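Pectate lyase II (Xanthomonas campestris pv. campestris, PDB 2QY1) probably cleaves pectate, the de-esterified backbone of pectin, by beta-elimination, as a secreted polysaccharide lyase of family 1. Local coordinates at residues S216-N221 / G237-E242; Y263-N268 / W292-V297. The protein carries 2 engineered substitutions. All coordinates share one frame; numbering follows the deposited sequence.

Contact 1 of 2, residues S216-N221 / G237-E242; sequences SHIYNN and GIAKIE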
ATOM      1  N   SER A 216       7.008 -10.778   4.209  1.00 20.04           N
ATOM      2  CA  SER A 216       6.021  -9.823   4.686  1.00 19.99           C
ATOM      3  C   SER A 216       5.343 -10.303   5.962  1.00 19.91           C
ATOM      4  O   SER A 216       5.298 -11.505   6.255  1.00 19.92           O
ATOM      5  CB  SER A 216       4.978  -9.517   3.604  1.00 19.91           C
ATOM      6  OG  SER A 216       4.058 -10.584   3.462  1.00 20.43           O
ATOM      7  N   HIS A 217       4.832  -9.341   6.717  1.00 19.58           N
ATOM      8  CA  HIS A 217       4.025  -9.616   7.889  1.00 19.56           C
ATOM      9  C   HIS A 217       2.723  -8.843   7.712  1.00 19.46           C
ATOM     10  O   HIS A 217       2.712  -7.612   7.714  1.00 19.40           O
ATOM     11  CB  HIS A 217       4.772  -9.193   9.153  1.00 19.38           C
ATOM     12  CG  HIS A 217       4.079  -9.559  10.428  1.00 20.02           C
ATOM     13  ND1 HIS A 217       4.300  -8.884  11.607  1.00 20.38           N
ATOM     14  CD2 HIS A 217       3.172 -10.525  10.711  1.00 20.44           C
ATOM     15  CE1 HIS A 217       3.566  -9.423  12.565  1.00 20.36           C
ATOM     16  NE2 HIS A 217       2.868 -10.416  12.047  1.00 20.64           N
ATOM     17  N   ILE A 218       1.639  -9.586   7.519  1.00 19.35           N
ATOM     18  CA  ILE A 218       0.325  -9.017   7.236  1.00 19.10           C
ATOM     19  C   ILE A 218      -0.599  -9.356   8.406  1.00 19.14           C
ATOM     20  O   ILE A 218      -1.069 -10.487   8.518  1.00 18.97           O
ATOM     21  CB  ILE A 218      -0.232  -9.566   5.884  1.00 19.09           C
ATOM     22  CG1 ILE A 218       0.723  -9.218   4.732  1.00 18.99           C
ATOM     23  CG2 ILE A 218      -1.647  -9.040   5.599  1.00 19.05           C
ATOM     24  CD1 ILE A 218       0.572 -10.100   3.491  1.00 19.06           C
ATOM     25  N   TYR A 219      -0.834  -8.385   9.289  1.00 18.97           N
ATOM     26  CA  TYR A 219      -1.605  -8.640  10.515  1.00 18.85           C
ATOM     27  C   TYR A 219      -2.602  -7.540  10.860  1.00 18.96           C
ATOM     28  O   TYR A 219      -2.378  -6.378  10.543  1.00 18.88           O
ATOM     29  CB  TYR A 219      -0.675  -8.948  11.708  1.00 18.85           C
ATOM     30  CG  TYR A 219      -0.006  -7.753  12.369  1.00 18.85           C
ATOM     31  CD1 TYR A 219      -0.611  -7.087  13.440  1.00 18.81           C
ATOM     32  CD2 TYR A 219       1.246  -7.311  11.949  1.00 18.84           C
ATOM     33  CE1 TYR A 219       0.006  -5.989  14.052  1.00 18.87           C
ATOM     34  CE2 TYR A 219       1.875  -6.225  12.558  1.00 18.88           C
ATOM     35  CZ  TYR A 219       1.249  -5.570  13.608  1.00 19.03           C
ATOM     36  OH  TYR A 219       1.874  -4.494  14.204  1.00 18.84           O
ATOM     37  N   ASN A 220      -3.700  -7.922  11.514  1.00 19.00           N
ATOM     38  CA  ASN A 220      -4.728  -6.979  11.987  1.00 19.10           C
ATOM     39  C   ASN A 220      -5.349  -6.100  10.898  1.00 19.17           C
ATOM     40  O   ASN A 220      -5.803  -4.985  11.176  1.00 19.16           O
ATOM     41  CB  ASN A 220      -4.194  -6.099  13.129  1.00 19.00           C
ATOM     42  CG  ASN A 220      -4.012  -6.855  14.431  1.00 19.57           C
ATOM     43  OD1 ASN A 220      -4.537  -7.960  14.619  1.00 20.48           O
ATOM     44  ND2 ASN A 220      -3.267  -6.254  15.348  1.00 18.88           N
ATOM     45  N   ASN A 221      -5.364  -6.603   9.665  1.00 19.15           N
ATOM     46  CA  ASN A 221      -6.040  -5.925   8.560  1.00 19.39           C
ATOM     47  C   ASN A 221      -7.478  -6.415   8.416  1.00 19.50           C
ATOM     48  O   ASN A 221      -7.781  -7.575   8.705  1.00 19.41           O
ATOM     49  CB  ASN A 221      -5.289  -6.129   7.242  1.00 19.17           C
ATOM     50  CG  ASN A 221      -3.847  -5.679   7.314  1.00 19.10           C
ATOM     51  OD1 ASN A 221      -3.557  -4.484   7.314  1.00 19.95           O
ATOM     52  ND2 ASN A 221      -2.930  -6.637   7.363  1.00 18.40           N
ATOM     53  N   GLY A 237       8.071 -15.797  -2.323  1.00 19.91           N
ATOM     54  CA  GLY A 237       7.776 -14.914  -1.198  1.00 19.67           C
ATOM     55  C   GLY A 237       7.110 -15.677  -0.066  1.00 19.69           C
ATOM     56  O   GLY A 237       6.415 -16.671  -0.297  1.00 19.60           O
ATOM     57  N   ILE A 238       7.343 -15.234   1.164  1.00 19.49           N
ATOM     58  CA  ILE A 238       6.672 -15.817   2.324  1.00 19.44           C
ATOM     59  C   ILE A 238       5.962 -14.708   3.099  1.00 19.37           C
ATOM     60  O   ILE A 238       6.537 -13.651   3.343  1.00 19.39           O
ATOM     61  CB  ILE A 238       7.655 -16.602   3.241  1.00 19.41           C
ATOM     62  CG1 ILE A 238       8.351 -17.722   2.454  1.00 19.28           C
ATOM     63  CG2 ILE A 238       6.922 -17.175   4.459  1.00 19.45           C
ATOM     64  CD1 ILE A 238       9.528 -18.381   3.176  1.00 19.68           C
ATOM     65  N   ALA A 239       4.708 -14.953   3.465  1.00 19.40           N
ATOM     66  CA  ALA A 239       3.929 -13.989   4.237  1.00 19.31           C
ATOM     67  C   ALA A 239       3.458 -14.587   5.559  1.00 19.40           C
ATOM     68  O   ALA A 239       2.813 -15.638   5.580  1.00 19.34           O
ATOM     69  CB  ALA A 239       2.739 -13.499   3.427  1.00 19.35           C
ATOM     70  N   LYS A 240       3.799 -13.924   6.659  1.00 19.47           N
ATOM     71  CA  LYS A 240       3.215 -14.251   7.952  1.00 19.60           C
ATOM     72  C   LYS A 240       1.872 -13.528   8.039  1.00 19.66           C
ATOM     73  O   LYS A 240       1.820 -12.305   8.178  1.00 19.74           O
ATOM     74  CB  LYS A 240       4.144 -13.843   9.102  1.00 19.49           C
ATOM     75  CG  LYS A 240       3.626 -14.241  10.477  1.00 19.45           C
ATOM     76  CD  LYS A 240       4.619 -13.903  11.581  1.00 19.75           C
ATOM     77  CE  LYS A 240       4.123 -14.394  12.934  1.00 20.22           C
ATOM     78  NZ  LYS A 240       4.127 -15.883  13.048  1.00 21.17           N
ATOM     79  N   ILE A 241       0.793 -14.300   7.935  1.00 19.71           N
ATOM     80  CA  ILE A 241      -0.565 -13.759   7.905  1.00 19.71           C
ATOM     81  C   ILE A 241      -1.249 -14.047   9.241  1.00 19.79           C
ATOM     82  O   ILE A 241      -1.617 -15.186   9.530  1.00 19.48           O
ATOM     83  CB  ILE A 241      -1.378 -14.337   6.713  1.00 19.66           C
ATOM     84  CG1 ILE A 241      -0.645 -14.070   5.391  1.00 19.72           C
ATOM     85  CG2 ILE A 241      -2.797 -13.759   6.687  1.00 19.83           C
ATOM     86  CD1 ILE A 241      -1.231 -14.789   4.182  1.00 19.67           C
ATOM     87  N   GLU A 242      -1.420 -12.995  10.042  1.00 19.77           N
ATOM     88  CA  GLU A 242      -1.763 -13.137  11.456  1.00 19.97           C
ATOM     89  C   GLU A 242      -2.912 -12.226  11.889  1.00 20.01           C
ATOM     90  O   GLU A 242      -2.907 -11.033  11.600  1.00 19.90           O
ATOM     91  CB  GLU A 242      -0.514 -12.848  12.299  1.00 20.07           C
ATOM     92  CG  GLU A 242      -0.691 -12.996  13.801  1.00 20.32           C
ATOM     93  CD  GLU A 242       0.551 -12.614  14.595  1.00 20.27           C
ATOM     94  OE1 GLU A 242       0.515 -12.750  15.834  1.00 20.27           O
ATOM     95  OE2 GLU A 242       1.559 -12.178  13.992  1.00 20.65           O
TER
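Strands 216-219 and 238-242 run side by side in parallel, H217 level with K240 and Y219 level with E242, and exchange main-chain bonds alternately. S216 N donates to I238 O, K240 N to S216 O, I218 N to K240 O and E242 N to I218 O. The tightest of the four, I218 N to K240 O, is 2.8 Å long and lies in the carbonyl plane. Beyond them N220 turns left-handed (phi 57°), and its N still reaches E242 O at 3.2 Å, nearly along the C=O axis.

Such pairing joins successive turns of the right-handed parallel beta-helix, the fold of this lyase family, and residues alternate between its inside and outside. S216, I218, A239 and I241 point inward, the last three packing on strand 231-234; I218 CD1 meets A239 CB at 4.0 Å. The one hydroxyl there, S216 OG, is hydrogen-bonded to Q211 OE1.

H217, Y219, K240 and E242 share the outer face, where Y304 and Y306 lie against H217 and E242. With CG anti to the backbone N (chi1 -174°), the imidazole of H217 lies alongside the K240 chain and directs NE2 onto E242 OE2 at 2.9 Å. The oxygen, nearly in the ring plane, receives this N-H on its anti lone pair, and ring and carboxylate planes are 34° apart. Y306 OH grips the same OE2, while Y304 OH bonds H217 ND1, so both imidazole nitrogens are satisfied and the ring's rotation is fixed. The carboxylate would tend to polarise the imidazole or favour its protonation, which the nearby K240 amine would oppose. Y219, its CG in the crowded position between N and carbonyl carbon, sets CD2 3.2 Å above one face of the H217 ring, toward the rim.

Contact 2 of 2, residues Y263-N268 / W292-V297; sequences YWDLIN and WISTKV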
ATOM      1  N   TYR A 263       4.392 -18.630  -0.406  1.00 23.14           N
ATOM      2  CA  TYR A 263       4.001 -19.418   0.765  1.00 22.96           C
ATOM      3  C   TYR A 263       3.487 -18.543   1.905  1.00 22.78           C
ATOM      4  O   TYR A 263       3.703 -17.328   1.913  1.00 22.76           O
ATOM      5  CB  TYR A 263       5.178 -20.281   1.236  1.00 22.99           C
ATOM      6  CG  TYR A 263       5.807 -21.100   0.130  1.00 23.18           C
ATOM      7  CD1 TYR A 263       5.337 -22.377  -0.173  1.00 23.12           C
ATOM      8  CD2 TYR A 263       6.864 -20.590  -0.629  1.00 23.27           C
ATOM      9  CE1 TYR A 263       5.908 -23.129  -1.198  1.00 23.15           C
ATOM     10  CE2 TYR A 263       7.438 -21.333  -1.657  1.00 23.29           C
ATOM     11  CZ  TYR A 263       6.956 -22.600  -1.935  1.00 23.10           C
ATOM     12  OH  TYR A 263       7.522 -23.338  -2.949  1.00 23.28           O
ATOM     13  N   TRP A 264       2.801 -19.165   2.863  1.00 22.46           N
ATOM     14  CA  TRP A 264       2.205 -18.428   3.978  1.00 22.33           C
ATOM     15  C   TRP A 264       2.244 -19.157   5.318  1.00 22.17           C
ATOM     16  O   TRP A 264       2.134 -20.384   5.381  1.00 22.25           O
ATOM     17  CB  TRP A 264       0.766 -18.004   3.653  1.00 22.28           C
ATOM     18  CG  TRP A 264      -0.068 -19.070   3.008  1.00 22.26           C
ATOM     19  CD1 TRP A 264      -0.670 -20.127   3.623  1.00 22.34           C
ATOM     20  CD2 TRP A 264      -0.398 -19.173   1.618  1.00 22.32           C
ATOM     21  NE1 TRP A 264      -1.355 -20.888   2.703  1.00 22.40           N
ATOM     22  CE2 TRP A 264      -1.205 -20.323   1.465  1.00 22.51           C
ATOM     23  CE3 TRP A 264      -0.094 -18.403   0.487  1.00 22.41           C
ATOM     24  CZ2 TRP A 264      -1.710 -20.725   0.223  1.00 22.44           C
ATOM     25  CZ3 TRP A 264      -0.594 -18.804  -0.748  1.00 22.28           C
ATOM     26  CH2 TRP A 264      -1.395 -19.953  -0.868  1.00 22.38           C
ATOM     27  N   ASP A 265       2.411 -18.371   6.379  1.00 21.99           N
ATOM     28  CA  ASP A 265       2.335 -18.839   7.756  1.00 21.76           C
ATOM     29  C   ASP A 265       1.082 -18.212   8.370  1.00 21.70           C
ATOM     30  O   ASP A 265       1.036 -17.002   8.623  1.00 21.71           O
ATOM     31  CB  ASP A 265       3.595 -18.413   8.522  1.00 21.90           C
ATOM     32  CG  ASP A 265       3.785 -19.169   9.831  1.00 21.84           C
ATOM     33  OD1 ASP A 265       2.793 -19.660  10.409  1.00 22.20           O
ATOM     34  OD2 ASP A 265       4.942 -19.262  10.294  1.00 22.04           O
ATOM     35  N   LEU A 266       0.064 -19.041   8.582  1.00 21.46           N
ATOM     36  CA  LEU A 266      -1.250 -18.578   9.029  1.00 21.33           C
ATOM     37  C   LEU A 266      -1.482 -18.858  10.509  1.00 21.38           C
ATOM     38  O   LEU A 266      -1.301 -19.985  10.966  1.00 21.14           O
ATOM     39  CB  LEU A 266      -2.357 -19.239   8.197  1.00 21.26           C
ATOM     40  CG  LEU A 266      -2.515 -18.846   6.722  1.00 21.10           C
ATOM     41  CD1 LEU A 266      -3.260 -19.931   5.957  1.00 20.50           C
ATOM     42  CD2 LEU A 266      -3.228 -17.514   6.575  1.00 20.37           C
ATOM     43  N   ILE A 267      -1.866 -17.822  11.255  1.00 21.47           N
ATOM     44  CA  ILE A 267      -2.219 -17.971  12.673  1.00 21.60           C
ATOM     45  C   ILE A 267      -3.287 -16.960  13.090  1.00 21.54           C
ATOM     46  O   ILE A 267      -3.216 -15.782  12.727  1.00 21.45           O
ATOM     47  CB  ILE A 267      -0.996 -17.822  13.644  1.00 21.76           C
ATOM     48  CG1 ILE A 267       0.350 -18.116  12.964  1.00 22.03           C
ATOM     49  CG2 ILE A 267      -1.181 -18.709  14.880  1.00 21.99           C
ATOM     50  CD1 ILE A 267       1.001 -16.907  12.303  1.00 21.66           C
ATOM     51  N   ASN A 268      -4.276 -17.440  13.844  1.00 21.46           N
ATOM     52  CA  ASN A 268      -5.264 -16.597  14.539  1.00 21.46           C
ATOM     53  C   ASN A 268      -6.119 -15.664  13.674  1.00 21.43           C
ATOM     54  O   ASN A 268      -6.667 -14.683  14.177  1.00 21.30           O
ATOM     55  CB  ASN A 268      -4.593 -15.795  15.670  1.00 21.41           C
ATOM     56  CG  ASN A 268      -4.047 -16.678  16.775  1.00 21.48           C
ATOM     57  OD1 ASN A 268      -4.540 -17.784  17.013  1.00 21.87           O
ATOM     58  ND2 ASN A 268      -3.024 -16.188  17.467  1.00 21.42           N
ATOM     59  N   TRP A 292      -7.190 -22.954   5.422  1.00 22.88           N
ATOM     60  CA  TRP A 292      -6.403 -22.038   6.260  1.00 23.01           C
ATOM     61  C   TRP A 292      -5.199 -22.710   6.930  1.00 23.15           C
ATOM     62  O   TRP A 292      -4.866 -22.419   8.084  1.00 23.17           O
ATOM     63  CB  TRP A 292      -7.304 -21.319   7.275  1.00 23.02           C
ATOM     64  CG  TRP A 292      -8.327 -20.470   6.598  1.00 23.19           C
ATOM     65  CD1 TRP A 292      -9.570 -20.857   6.177  1.00 23.30           C
ATOM     66  CD2 TRP A 292      -8.183 -19.099   6.217  1.00 23.19           C
ATOM     67  NE1 TRP A 292     -10.214 -19.804   5.571  1.00 23.38           N
ATOM     68  CE2 TRP A 292      -9.385 -18.713   5.582  1.00 23.26           C
ATOM     69  CE3 TRP A 292      -7.158 -18.154   6.358  1.00 23.32           C
ATOM     70  CZ2 TRP A 292      -9.592 -17.422   5.091  1.00 22.99           C
ATOM     71  CZ3 TRP A 292      -7.364 -16.869   5.868  1.00 23.17           C
ATOM     72  CH2 TRP A 292      -8.572 -16.518   5.240  1.00 23.23           C
ATOM     73  N   ILE A 293      -4.543 -23.593   6.181  1.00 23.23           N
ATOM     74  CA  ILE A 293      -3.360 -24.302   6.660  1.00 23.53           C
ATOM     75  C   ILE A 293      -2.079 -23.651   6.118  1.00 23.47           C
ATOM     76  O   ILE A 293      -2.008 -23.282   4.944  1.00 23.48           O
ATOM     77  CB  ILE A 293      -3.445 -25.837   6.341  1.00 23.55           C
ATOM     78  CG1 ILE A 293      -2.612 -26.666   7.334  1.00 24.21           C
ATOM     79  CG2 ILE A 293      -3.142 -26.144   4.860  1.00 24.00           C
ATOM     80  CD1 ILE A 293      -1.138 -26.849   6.984  1.00 24.86           C
ATOM     81  N   SER A 294      -1.083 -23.501   6.990  1.00 23.45           N
ATOM     82  CA  SER A 294       0.196 -22.884   6.631  1.00 23.47           C
ATOM     83  C   SER A 294       0.997 -23.726   5.636  1.00 23.54           C
ATOM     84  O   SER A 294       1.087 -24.946   5.774  1.00 23.36           O
ATOM     85  CB  SER A 294       1.034 -22.630   7.886  1.00 23.47           C
ATOM     86  OG  SER A 294       0.369 -21.753   8.780  1.00 23.38           O
ATOM     87  N   THR A 295       1.584 -23.068   4.639  1.00 23.62           N
ATOM     88  CA  THR A 295       2.381 -23.770   3.626  1.00 23.80           C
ATOM     89  C   THR A 295       3.887 -23.667   3.882  1.00 24.07           C
ATOM     90  O   THR A 295       4.665 -24.474   3.368  1.00 24.05           O
ATOM     91  CB  THR A 295       2.043 -23.308   2.192  1.00 23.83           C
ATOM     92  OG1 THR A 295       2.132 -21.880   2.111  1.00 23.28           O
ATOM     93  CG2 THR A 295       0.635 -23.754   1.807  1.00 23.66           C
ATOM     94  N   LYS A 296       4.283 -22.671   4.672  1.00 24.31           N
ATOM     95  CA  LYS A 296       5.656 -22.553   5.167  1.00 24.73           C
ATOM     96  C   LYS A 296       5.699 -21.818   6.498  1.00 24.86           C
ATOM     97  O   LYS A 296       4.881 -20.933   6.755  1.00 24.95           O
ATOM     98  CB  LYS A 296       6.557 -21.826   4.165  1.00 24.77           C
ATOM     99  CG  LYS A 296       7.367 -22.740   3.266  1.00 25.33           C
ATOM    100  CD  LYS A 296       8.400 -21.953   2.473  1.00 26.00           C
ATOM    101  CE  LYS A 296       9.070 -22.824   1.424  1.00 26.57           C
ATOM    102  NZ  LYS A 296      10.070 -22.053   0.636  1.00 27.04           N
ATOM    103  N   VAL A 297       6.656 -22.195   7.342  1.00 24.95           N
ATOM    104  CA  VAL A 297       6.941 -21.445   8.558  1.00 25.10           C
ATOM    105  C   VAL A 297       7.776 -20.213   8.192  1.00 25.03           C
ATOM    106  O   VAL A 297       8.673 -20.291   7.348  1.00 25.12           O
ATOM    107  CB  VAL A 297       7.634 -22.329   9.642  1.00 25.11           C
ATOM    108  CG1 VAL A 297       9.010 -22.822   9.179  1.00 25.59           C
ATOM    109  CG2 VAL A 297       7.737 -21.591  10.972  1.00 25.35           C
TER
HETATM  110  O   HOH W   1      -3.056 -23.528   2.498  1.00 28.49           O
HETATM  111  O   HOH W   2       1.585 -22.769  11.217  1.00 45.00           O
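W264 O is gripped by two backbone N-H groups: T295 N at 2.8 Å, nearly along the C=O axis, and K296 N at 3.2 Å, which comes from 48° above the carbonyl plane. It belongs to strand 263-267 of the parallel beta-helix, and the irregular segment 292-297 crosses that strand instead of adding another to the sheet. Side-chain hydroxyls accept from two N-H groups of the strand: T295 OG1 from W264 N at 2.9 Å, and S294 OG from L266 N at 2.7 Å. The same T295 OG1 sits over one face of the W264 indole, toward its rim. At the indole edge, NE1 makes a weak bond to I293 O, and a water that accepts from NE1 and donates to I293 O bridges the pair. D265 OD2 is held by F298 N, just beyond the segment. K296, extended beyond CG, passes obliquely over one face of the Y263 ring, with CE 3.7 Å from the ring centroid in a CH-pi contact and NZ 4.0 Å from it in a cation-pi interaction. At the other end L266 CD2 meets the edge of the W292 indole, 4.0 Å from CE3.

The two contacts meet on neighbouring strands, 238-242 and 263-267, their centres about 9 Å apart, with I241 N 2.8 Å from D265 O in a probable hydrogen bond. Contact 1 is buried and repeats the regular coil-to-coil pairing of the beta-helix, so its backbone groups satisfy one another in a parallel register and its outer histidine and carboxylate are completed by tyrosines. Contact 2 lies at the surface, where a loop replaces a further strand: on this side the strand's backbone meets two loop N-H groups and serine and threonine hydroxyls, waters serve side chains and a loop carbonyl, and a lysine chain lies over an aromatic face. I241 packs against both W264 and L266, joining the two.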